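Glutathione S-transferase (Agrobacterium tumefaciens, PDB 2YCD) probably conjugates glutathione to electrophilic compounds as a bacterial glutathione transferase, with a likely part in herbicide detoxification. Local coordinates at residues H92-Q95 / L100-E103; G172-A177 / K208-F213; H50-S55 / L65-F70. All coordinates share one frame; numbering follows the deposited sequence. Where two conformers were deposited one is given.

Contact 1: residues H92-Q95 / L100-E103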
loop_
_atom_site.group_PDB
_atom_site.type_symbol
_atom_site.label_atom_id
_atom_site.label_comp_id
_atom_site.label_asym_id
_atom_site.label_seq_id
_atom_site.Cartn_x
_atom_site.Cartn_y
_atom_site.Cartn_z
ATOM N N HIS A 92 -13.551 1.928 2.246
ATOM C CA HIS A 92 -14.976 1.839 1.930
ATOM C C HIS A 92 -15.865 2.078 3.141
ATOM O O HIS A 92 -16.853 2.831 3.062
ATOM C CB HIS A 92 -15.293 0.483 1.285
ATOM C CG HIS A 92 -16.747 0.274 0.982
ATOM N ND1 HIS A 92 -17.392 0.925 -0.047
ATOM C CD2 HIS A 92 -17.677 -0.506 1.581
ATOM C CE1 HIS A 92 -18.655 0.537 -0.084
ATOM N NE2 HIS A 92 -18.858 -0.319 0.899
ATOM N N ILE A 93 -15.523 1.447 4.253
ATOM C CA ILE A 93 -16.246 1.652 5.505
ATOM C C ILE A 93 -16.196 3.134 5.900
ATOM O O ILE A 93 -17.225 3.728 6.260
ATOM C CB ILE A 93 -15.651 0.760 6.617
ATOM C CG1 ILE A 93 -15.881 -0.717 6.272
ATOM C CG2 ILE A 93 -16.291 1.082 7.993
ATOM C CD1 ILE A 93 -14.986 -1.714 7.041
ATOM N N ALA A 94 -15.011 3.728 5.815
ATOM C CA ALA A 94 -14.806 5.120 6.207
ATOM C C ALA A 94 -15.515 6.115 5.286
ATOM O O ALA A 94 -15.832 7.230 5.711
ATOM C CB ALA A 94 -13.318 5.435 6.238
ATOM N N GLN A 95 -15.742 5.737 4.028
ATOM C CA GLN A 95 -16.360 6.645 3.059
ATOM C C GLN A 95 -17.879 6.695 3.220
ATOM O O GLN A 95 -18.517 7.670 2.815
ATOM C CB GLN A 95 -15.997 6.244 1.617
ATOM C CG GLN A 95 -14.524 6.422 1.225
ATOM C CD GLN A 95 -14.146 7.857 0.866
ATOM O OE1 GLN A 95 -14.990 8.747 0.842
ATOM N NE2 GLN A 95 -12.861 8.079 0.586
ATOM N N LEU A 100 -14.529 8.321 10.646
ATOM C CA LEU A 100 -13.217 7.799 10.254
ATOM C C LEU A 100 -12.490 8.636 9.194
ATOM O O LEU A 100 -11.293 8.442 8.968
ATOM C CB LEU A 100 -13.337 6.349 9.773
ATOM C CG LEU A 100 -13.636 5.307 10.869
ATOM C CD1 LEU A 100 -13.714 3.908 10.298
ATOM C CD2 LEU A 100 -12.600 5.368 11.982
ATOM N N LEU A 101 -13.213 9.535 8.526
ATOM C CA LEU A 101 -12.612 10.476 7.580
ATOM C C LEU A 101 -13.202 11.853 7.847
ATOM O O LEU A 101 -14.403 11.976 8.074
ATOM C CB LEU A 101 -12.884 10.042 6.137
ATOM C CG LEU A 101 -12.077 8.880 5.556
ATOM C CD1 LEU A 101 -12.551 8.541 4.148
ATOM C CD2 LEU A 101 -10.567 9.171 5.557
ATOM N N PRO A 102 -12.361 12.891 7.865
ATOM C CA PRO A 102 -12.944 14.214 8.104
ATOM C C PRO A 102 -13.710 14.708 6.880
ATOM O O PRO A 102 -13.498 14.242 5.756
ATOM C CB PRO A 102 -11.726 15.087 8.406
ATOM C CG PRO A 102 -10.586 14.402 7.696
ATOM C CD PRO A 102 -10.894 12.930 7.740
ATOM N N GLU A 103 -14.630 15.639 7.116
ATOM C CA GLU A 103 -15.441 16.210 6.047
ATOM C C GLU A 103 -14.665 17.207 5.182
ATOM O O GLU A 103 -14.830 17.238 3.963
ATOM C CB GLU A 103 -16.691 16.873 6.630
ATOM C CG GLU A 103 -17.642 15.893 7.303
ATOM C CD GLU A 103 -18.145 14.821 6.349
ATOM O OE1 GLU A 103 -18.086 15.036 5.119
ATOM O OE2 GLU A 103 -18.598 13.760 6.829
HETATM O O HOH W 1 -16.016 8.511 8.149
#
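The methyl group of A94 meets two consecutive leucines as helix 86-96 gives way to the loop that leads into helix 105-135, an example of a close chain reversal, with the CA atoms of A94 and L100 5.1 Å apart. The apolar part of the contact centres on this methyl. A94 CB lies 3.7 Å from L100 CB and equally near L101 CG, so it fits between the base of one leucine and the branch point of the next. I93 adds only a marginal touch, its CG2 4.5 Å from L100 CD1.

A mixed apolar and polar contact follows at the edge. The side chain of Q95 is bent at chi2 (-80°), which turns its amide back over L101, where NE2 comes within 3.6 Å of the methyl CD1. The amide itself is held from elsewhere, since R108 of helix 105-135 donates to Q95 OE1.

No direct hydrogen bond joins the two segments; a water lies between them instead. It accepts from L100 N at 2.9 Å and lies 2.8 Å from A94 O, to which it can donate, though other acceptors compete for its protons.

Around this buried turn, helix 35-45 packs on I93 and L100 through V45, helix 105-135 meets L101 through R108 and T111, and helix 176-185 touches A94 through A176 and L100 through I179.

Contact 2: residues G172-A177 / K208-F213. With PO4 (phosphate ion), chain C.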
loop_
_atom_site.group_PDB
_atom_site.type_symbol
_atom_site.label_atom_id
_atom_site.label_comp_id
_atom_site.label_asym_id
_atom_site.label_seq_id
_atom_site.Cartn_x
_atom_site.Cartn_y
_atom_site.Cartn_z
ATOM N N GLY A 172 -5.268 15.273 12.974
ATOM C CA GLY A 172 -6.322 15.852 13.784
ATOM C C GLY A 172 -7.057 14.791 14.573
ATOM O O GLY A 172 -6.478 14.155 15.456
ATOM N N SER A 173 -8.319 14.569 14.244
ATOM C CA SER A 173 -9.151 13.609 14.959
ATOM C C SER A 173 -8.786 12.177 14.581
ATOM O O SER A 173 -8.251 11.930 13.495
ATOM C CB SER A 173 -10.631 13.851 14.643
ATOM O OG SER A 173 -11.045 15.128 15.091
ATOM N N PHE A 174 -9.093 11.246 15.472
ATOM C CA PHE A 174 -8.897 9.832 15.188
ATOM C C PHE A 174 -9.482 9.509 13.807
ATOM O O PHE A 174 -10.572 9.974 13.461
ATOM C CB PHE A 174 -9.569 8.977 16.267
ATOM C CG PHE A 174 -9.413 7.501 16.039
ATOM C CD1 PHE A 174 -8.263 6.836 16.448
ATOM C CD2 PHE A 174 -10.408 6.782 15.395
ATOM C CE1 PHE A 174 -8.125 5.471 16.204
ATOM C CE2 PHE A 174 -10.271 5.434 15.169
ATOM C CZ PHE A 174 -9.140 4.782 15.563
ATOM N N SER A 175 -8.761 8.705 13.021
ATOM C CA SER A 175 -9.196 8.401 11.653
ATOM C C SER A 175 -8.839 6.996 11.203
ATOM O O SER A 175 -8.123 6.245 11.890
ATOM C CB SER A 175 -8.572 9.394 10.659
ATOM O OG SER A 175 -7.218 9.059 10.412
ATOM N N ALA A 176 -9.327 6.647 10.015
ATOM C CA ALA A 176 -8.923 5.407 9.369
ATOM C C ALA A 176 -7.404 5.286 9.213
ATOM O O ALA A 176 -6.881 4.165 9.182
ATOM C CB ALA A 176 -9.600 5.280 8.018
ATOM N N ALA A 177 -6.687 6.410 9.109
ATOM C CA ALA A 177 -5.231 6.316 9.027
ATOM C C ALA A 177 -4.653 5.733 10.313
ATOM O O ALA A 177 -3.692 4.957 10.281
ATOM C CB ALA A 177 -4.596 7.691 8.723
ATOM N N LYS A 208 -5.182 1.304 21.286
ATOM C CA LYS A 208 -5.597 0.062 21.939
ATOM C C LYS A 208 -6.567 0.304 23.089
ATOM O O LYS A 208 -7.332 -0.599 23.445
ATOM C CB LYS A 208 -4.374 -0.711 22.447
ATOM C CG LYS A 208 -3.488 -1.263 21.312
ATOM C CD LYS A 208 -2.144 -1.805 21.795
ATOM C CE LYS A 208 -2.262 -2.889 22.827
ATOM N NZ LYS A 208 -0.891 -3.375 23.204
ATOM N N ALA A 209 -6.557 1.515 23.658
ATOM C CA ALA A 209 -7.462 1.842 24.753
ATOM C C ALA A 209 -8.867 2.221 24.283
ATOM O O ALA A 209 -9.779 2.342 25.100
ATOM C CB ALA A 209 -6.861 2.964 25.608
ATOM N N ARG A 210 -9.074 2.416 22.983
ATOM C CA ARG A 210 -10.405 2.791 22.512
ATOM C C ARG A 210 -11.388 1.618 22.626
ATOM O O ARG A 210 -11.048 0.476 22.327
ATOM C CB ARG A 210 -10.328 3.295 21.071
ATOM C CG ARG A 210 -9.491 4.561 20.929
ATOM C CD ARG A 210 -9.373 5.019 19.473
ATOM N NE ARG A 210 -10.658 5.397 18.877
ATOM C CZ ARG A 210 -11.185 6.621 18.928
ATOM N NH1 ARG A 210 -10.552 7.605 19.564
ATOM N NH2 ARG A 210 -12.356 6.874 18.365
ATOM N N PRO A 211 -12.636 1.882 23.039
ATOM C CA PRO A 211 -13.582 0.767 23.194
ATOM C C PRO A 211 -13.823 -0.039 21.920
ATOM O O PRO A 211 -14.016 -1.261 22.005
ATOM C CB PRO A 211 -14.881 1.459 23.651
ATOM C CG PRO A 211 -14.435 2.786 24.182
ATOM C CD PRO A 211 -13.194 3.177 23.459
ATOM N N ALA A 212 -13.814 0.614 20.758
ATOM C CA ALA A 212 -13.983 -0.139 19.505
ATOM C C ALA A 212 -12.818 -1.090 19.256
ATOM O O ALA A 212 -13.016 -2.157 18.678
ATOM C CB ALA A 212 -14.141 0.816 18.315
ATOM N N PHE A 213 -11.606 -0.693 19.646
ATOM C CA PHE A 213 -10.468 -1.589 19.500
ATOM C C PHE A 213 -10.701 -2.848 20.347
ATOM O O PHE A 213 -10.489 -3.973 19.876
ATOM C CB PHE A 213 -9.155 -0.934 19.936
ATOM C CG PHE A 213 -7.955 -1.847 19.791
ATOM C CD1 PHE A 213 -7.635 -2.785 20.772
ATOM C CD2 PHE A 213 -7.174 -1.787 18.643
ATOM C CE1 PHE A 213 -6.533 -3.643 20.593
ATOM C CE2 PHE A 213 -6.082 -2.627 18.477
ATOM C CZ PHE A 213 -5.758 -3.548 19.454
HETATM P P PO4 C . -13.222 10.256 20.025
HETATM O O1 PO4 C . -11.910 10.261 20.761
HETATM O O2 PO4 C . -14.248 9.499 20.844
HETATM O O3 PO4 C . -13.725 11.670 19.809
HETATM O O4 PO4 C . -13.069 9.595 18.674
#
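R210 lays its guanidinium flat on the ring of F174, a clear case of an arginine using its face for an aromatic and its edge for an anion. On the packed side the two planes are only 4° apart, and CZ of R210 stands 3.7 Å from the centroid of the F174 ring in a cation-pi stack. The bend of the arginine chain at chi3 (63°) turns NE and the guanidinium over the ring. R210 CD lies over the same face and makes a CH-pi contact, 3.8 Å from the centroid of the F174 ring. W169 meets the phenylalanine ring edge-to-face.

The outer side is looser and more polar. A phosphate ion, probably from the crystallisation liquor, sits at the guanidinium edge: R210 NH2 donates to its O4 over 2.8 Å at a nearly straight 166°, while NH1 reaches O1 at 3.2 Å and makes a weak bond to O4. Beyond this pair of side chains the segments stay apart, each leading into a helix, with S175 capping helix 176-185 through OG.

The chemistry divides the guanidinium's work: its face is given to the ring, and its N-H groups to anions. A salt bridge from R210 NE to E44 of helix 35-45 would offset part of the charge, and probably helps to fix the group's rotation.

Contact 3: residues H50-S55 / L65-F70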
loop_
_atom_site.group_PDB
_atom_site.type_symbol
_atom_site.label_atom_id
_atom_site.label_comp_id
_atom_site.label_asym_id
_atom_site.label_seq_id
_atom_site.Cartn_x
_atom_site.Cartn_y
_atom_site.Cartn_z
ATOM N N HIS A 50 -20.499 -9.889 10.293
ATOM C CA HIS A 50 -20.411 -11.332 10.436
ATOM C C HIS A 50 -19.085 -11.808 9.894
ATOM O O HIS A 50 -18.432 -11.096 9.112
ATOM C CB HIS A 50 -21.578 -12.006 9.694
ATOM C CG HIS A 50 -22.896 -11.403 10.033
ATOM N ND1 HIS A 50 -23.603 -11.761 11.163
ATOM C CD2 HIS A 50 -23.597 -10.397 9.456
ATOM C CE1 HIS A 50 -24.696 -11.031 11.245
ATOM N NE2 HIS A 50 -24.718 -10.192 10.220
ATOM N N VAL A 51 -18.670 -12.997 10.309
ATOM C CA VAL A 51 -17.438 -13.565 9.787
ATOM C C VAL A 51 -17.659 -14.940 9.186
ATOM O O VAL A 51 -18.581 -15.678 9.581
ATOM C CB VAL A 51 -16.301 -13.623 10.839
ATOM C CG1 VAL A 51 -16.085 -12.247 11.484
ATOM C CG2 VAL A 51 -16.569 -14.689 11.909
ATOM N N ARG A 52 -16.818 -15.256 8.211
ATOM C CA ARG A 52 -16.742 -16.586 7.647
ATOM C C ARG A 52 -15.330 -17.102 7.892
ATOM O O ARG A 52 -14.362 -16.539 7.375
ATOM C CB ARG A 52 -17.065 -16.545 6.152
ATOM C CG ARG A 52 -17.058 -17.890 5.473
ATOM C CD ARG A 52 -17.946 -17.885 4.222
ATOM N NE ARG A 52 -17.519 -16.897 3.235
ATOM C CZ ARG A 52 -16.695 -17.161 2.226
ATOM N NH1 ARG A 52 -16.208 -18.384 2.077
ATOM N NH2 ARG A 52 -16.358 -16.204 1.366
ATOM N N ARG A 53 -15.218 -18.152 8.703
ATOM C CA ARG A 53 -13.915 -18.700 9.065
ATOM C C ARG A 53 -13.415 -19.678 8.011
ATOM O O ARG A 53 -14.143 -20.584 7.596
ATOM C CB ARG A 53 -14.018 -19.423 10.410
ATOM C CG ARG A 53 -14.382 -18.532 11.591
ATOM C CD ARG A 53 -14.641 -19.374 12.850
ATOM N NE ARG A 53 -15.719 -20.335 12.634
ATOM C CZ ARG A 53 -15.918 -21.420 13.378
ATOM N NH1 ARG A 53 -15.111 -21.697 14.398
ATOM N NH2 ARG A 53 -16.927 -22.235 13.098
ATOM N N LEU A 54 -12.175 -19.502 7.574
ATOM C CA LEU A 54 -11.606 -20.345 6.534
ATOM C C LEU A 54 -10.435 -21.142 7.066
ATOM O O LEU A 54 -9.525 -20.591 7.685
ATOM C CB LEU A 54 -11.117 -19.499 5.356
ATOM C CG LEU A 54 -12.199 -18.679 4.647
ATOM C CD1 LEU A 54 -11.581 -17.934 3.475
ATOM C CD2 LEU A 54 -13.317 -19.599 4.180
ATOM N N SER A 55 -10.453 -22.445 6.807
ATOM C CA SER A 55 -9.291 -23.275 7.075
ATOM C C SER A 55 -8.211 -22.942 6.057
ATOM O O SER A 55 -8.491 -22.368 5.003
ATOM C CB SER A 55 -9.667 -24.762 6.984
ATOM O OG SER A 55 -9.970 -25.134 5.646
ATOM N N LEU A 65 -11.117 -17.877 -4.449
ATOM C CA LEU A 65 -10.588 -16.908 -5.407
ATOM C C LEU A 65 -11.656 -15.959 -5.943
ATOM O O LEU A 65 -11.330 -14.861 -6.402
ATOM C CB LEU A 65 -9.869 -17.622 -6.558
ATOM C CG LEU A 65 -8.671 -18.452 -6.093
ATOM C CD1 LEU A 65 -8.078 -19.266 -7.236
ATOM C CD2 LEU A 65 -7.600 -17.557 -5.468
ATOM N N ALA A 66 -12.925 -16.357 -5.891
ATOM C CA ALA A 66 -14.012 -15.466 -6.286
ATOM C C ALA A 66 -14.191 -14.309 -5.308
ATOM O O ALA A 66 -14.943 -13.367 -5.577
ATOM C CB ALA A 66 -15.328 -16.240 -6.419
ATOM N N TYR A 67 -13.516 -14.391 -4.165
ATOM C CA TYR A 67 -13.626 -13.361 -3.131
ATOM C C TYR A 67 -12.317 -12.610 -2.955
ATOM O O TYR A 67 -12.305 -11.396 -2.712
ATOM C CB TYR A 67 -14.038 -14.001 -1.807
ATOM C CG TYR A 67 -15.398 -14.646 -1.894
ATOM C CD1 TYR A 67 -15.539 -15.971 -2.290
ATOM C CD2 TYR A 67 -16.548 -13.915 -1.611
ATOM C CE1 TYR A 67 -16.793 -16.560 -2.370
ATOM C CE2 TYR A 67 -17.800 -14.491 -1.695
ATOM C CZ TYR A 67 -17.917 -15.809 -2.081
ATOM O OH TYR A 67 -19.169 -16.379 -2.164
ATOM N N GLN A 68 -11.219 -13.347 -3.066
ATOM C CA GLN A 68 -9.892 -12.789 -2.872
ATOM C C GLN A 68 -8.975 -13.473 -3.893
ATOM O O GLN A 68 -8.663 -14.653 -3.750
ATOM C CB GLN A 68 -9.436 -12.998 -1.421
ATOM C CG GLN A 68 -8.663 -11.823 -0.815
ATOM C CD GLN A 68 -7.227 -11.758 -1.282
ATOM O OE1 GLN A 68 -6.761 -12.615 -2.032
ATOM N NE2 GLN A 68 -6.504 -10.755 -0.814
ATOM N N PRO A 69 -8.584 -12.744 -4.948
ATOM C CA PRO A 69 -7.893 -13.375 -6.083
ATOM C C PRO A 69 -6.512 -13.926 -5.777
ATOM O O PRO A 69 -5.952 -14.633 -6.618
ATOM C CB PRO A 69 -7.748 -12.234 -7.100
ATOM C CG PRO A 69 -8.688 -11.184 -6.687
ATOM C CD PRO A 69 -8.952 -11.341 -5.221
ATOM N N PHE A 70 -5.962 -13.600 -4.609
ATOM C CA PHE A 70 -4.648 -14.082 -4.221
ATOM C C PHE A 70 -4.727 -15.110 -3.093
ATOM O O PHE A 70 -3.701 -15.463 -2.495
ATOM C CB PHE A 70 -3.782 -12.864 -3.853
ATOM C CG PHE A 70 -3.736 -11.850 -4.965
ATOM C CD1 PHE A 70 -2.953 -12.078 -6.072
ATOM C CD2 PHE A 70 -4.552 -10.729 -4.953
ATOM C CE1 PHE A 70 -2.940 -11.198 -7.134
ATOM C CE2 PHE A 70 -4.544 -9.825 -6.012
ATOM C CZ PHE A 70 -3.721 -10.062 -7.115
#
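R52 points a terminal guanidinium nitrogen, NH2, at the ring of Y67 within the thioredoxin-like N-terminal domain of the transferase, across the connection that follows the edge strand 50-54. The arrangement illustrates a cation-pi contact made end-on, without stacking. It belongs to one of two modelled conformers of R52, so it is probably not held all the time. NH2 of R52 stands 3.5 Å above the plane of the Y67 ring and over its centre, so that all six ring carbons lie at nearly equal distances from it. The guanidinium is tilted 58° from the ring plane, which presents its edge to the aromatic face, and the two side chains cross at about a right angle. CZ of R52 is therefore farther off, 4.6 Å from the ring centroid, yet only 9° from the ring normal.

With CG anti to the backbone N (chi1 -178°), the R52 side chain extends away from its strand, then bends at chi3 to deliver the guanidinium to the ring. This reach spans a wide gap, as the CA atoms of R52 and Y67 are 11.7 Å apart. Both residues are partly exposed, and the contact belongs to the surface of the domain.

The tyrosine also packs on S75 and E77 of strand 75-78 and on I82 of strand 81-84, while R52 lies beside T20 of strand 18-22. Past Y67 the loop is braced from within: F70 N donates to Q68 OE1 over 2.9 Å.

Overall arrangement
Contact 3 comes first along the chain, then contact 1 and contact 2, with none overlapping another in sequence. Contact 3 joins the outer strand 50-54 of the thioredoxin-like domain's mixed four-stranded sheet to the loop before strand 75-78; its centre is about 24 Å from that of contact 1 and about 26 Å from that of contact 2, with no touch to either. Contacts 1 and 2 are neighbours, their centres about 13 Å apart. They meet where L100 O and A176 N form a probable hydrogen bond and L100 packs on F174, and helix 35-45 lies against both. The exit from the N-terminal domain thus packs directly against the start of helix 176-185 in the all-helical C-terminal domain.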